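Local coordinates for protein probable acetolactate synthase isozyme III (Small subunit) (Nitrosomonas europaea ATCC 19718, PDB 2PC6) that is probably the small subunit of an acetolactate synthase isozyme, a protein built around two ACT-type domains of antiparallel sheet and helices, at residues A[104-107]-A[108-112]. Sequence-based numbering, arbitrary orientation.
Sequences KRLA and DIFRG
Lys-104 NZ reaches one helical turn forward to the carboxylate of Asp-108, its 2.8 Å salt bridge to OD1 using the syn lone pair of that oxygen; the second bond, to OD2 at 3.1 Å, is weak. The lysine chain leaves with CG anti to the backbone N and bends at chi2 (61°) and again at chi4; the two bends carry the amine round to the acid. Beneath this exposed pair, Asp-108 N gives a nearly straight hydrogen bond to Lys-104 O (2.9 Å). Round the helix, the CG1 and CD1 atoms of Ile-109 lie against the carbonyl oxygen of Arg-105, which also accepts the Ile-109 N-H; the Arg-105 guanidinium instead pairs with Glu-102.

On the side facing helix 130-139, Leu-106 and Phe-110 run side by side, CD2 meeting CE1 at 4.1 Å. With Phe-110 CG beside its own backbone N (chi1 -78°), the ring turns an edge to Leu-106 O, which lies in its plane 3.4 Å from Phe-110 CD1; the same oxygen accepts the Phe-110 N-H (3.0 Å). Both side chains also meet Phe-136 of that helix, Phe-110 through an edge-to-face stack.

A Schellman motif ends helix 98-109: Gly-112 N bonds back to Ala-107 O (2.9 Å), and Arg-111 N to Asp-108 O (3.0 Å). Arg-111 takes the positive phi (55°) that this reversal requires, and strand 113-118 of the second ACT-type domain follows directly. The motif thus satisfies two last-turn carbonyls, while the lysine may offset an aspartate charge that would otherwise be disfavoured near the negative end of the helix dipole.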
# COMPACT_ATOMS: atom_id res chain seq x y z
N LYS A 104 -2.05 -8.24 23.32
CA LYS A 104 -0.64 -8.60 23.22
C LYS A 104 -0.48 -10.07 22.75
O LYS A 104 0.34 -10.37 21.85
CB LYS A 104 0.08 -8.34 24.54
CG LYS A 104 1.58 -8.72 24.55
CD LYS A 104 2.44 -7.91 23.49
CE LYS A 104 3.95 -7.95 23.85
NZ LYS A 104 4.72 -9.10 23.23
N ARG A 105 -1.27 -10.99 23.30
CA ARG A 105 -1.22 -12.39 22.79
C ARG A 105 -1.49 -12.51 21.29
O ARG A 105 -0.76 -13.23 20.62
CB ARG A 105 -2.13 -13.35 23.52
CG ARG A 105 -1.64 -13.71 24.86
CD ARG A 105 -2.52 -14.79 25.45
NE ARG A 105 -3.91 -14.35 25.61
CZ ARG A 105 -4.39 -13.80 26.72
NH1 ARG A 105 -3.59 -13.59 27.76
NH2 ARG A 105 -5.67 -13.44 26.79
N LEU A 106 -2.51 -11.77 20.79
CA LEU A 106 -2.86 -11.79 19.35
C LEU A 106 -1.77 -11.20 18.52
O LEU A 106 -1.39 -11.76 17.46
CB LEU A 106 -4.18 -11.10 19.04
CG LEU A 106 -5.47 -11.86 19.33
CD1 LEU A 106 -6.76 -10.97 19.10
CD2 LEU A 106 -5.55 -13.15 18.49
N ALA A 107 -1.24 -10.07 18.96
CA ALA A 107 -0.08 -9.53 18.26
C ALA A 107 1.00 -10.64 18.16
O ALA A 107 1.47 -10.92 17.04
CB ALA A 107 0.46 -8.25 18.91
N ASP A 108 1.40 -11.27 19.26
CA ASP A 108 2.50 -12.25 19.19
C ASP A 108 2.14 -13.44 18.30
O ASP A 108 2.95 -13.93 17.55
CB ASP A 108 2.93 -12.79 20.58
CG ASP A 108 3.50 -11.69 21.53
OD1 ASP A 108 4.00 -10.65 21.05
OD2 ASP A 108 3.44 -11.89 22.78
N ILE A 109 0.92 -13.89 18.40
CA ILE A 109 0.50 -15.07 17.63
C ILE A 109 0.64 -14.81 16.12
O ILE A 109 1.14 -15.66 15.39
CB ILE A 109 -0.94 -15.48 18.00
CG1 ILE A 109 -0.95 -16.15 19.37
CG2 ILE A 109 -1.53 -16.40 16.93
CD1 ILE A 109 -2.29 -16.11 20.07
N PHE A 110 0.22 -13.63 15.67
CA PHE A 110 0.29 -13.24 14.26
C PHE A 110 1.61 -12.59 13.93
O PHE A 110 1.79 -12.07 12.85
CB PHE A 110 -0.86 -12.30 13.96
CG PHE A 110 -2.17 -13.02 13.77
CD1 PHE A 110 -2.97 -13.34 14.86
CD2 PHE A 110 -2.58 -13.41 12.50
CE1 PHE A 110 -4.20 -14.02 14.67
CE2 PHE A 110 -3.78 -14.12 12.29
CZ PHE A 110 -4.60 -14.42 13.35
N ARG A 111 2.56 -12.62 14.87
CA ARG A 111 3.88 -12.04 14.62
C ARG A 111 3.80 -10.59 14.20
O ARG A 111 4.58 -10.19 13.37
CB ARG A 111 4.64 -12.78 13.53
CG ARG A 111 4.71 -14.29 13.69
CD ARG A 111 5.49 -14.72 14.93
NE ARG A 111 5.43 -16.18 15.12
CZ ARG A 111 6.28 -17.07 14.58
NH1 ARG A 111 7.29 -16.66 13.81
NH2 ARG A 111 6.10 -18.37 14.81
N GLY A 112 2.89 -9.81 14.78
CA GLY A 112 2.88 -8.39 14.53
C GLY A 112 3.71 -7.62 15.56
O GLY A 112 4.32 -8.21 16.45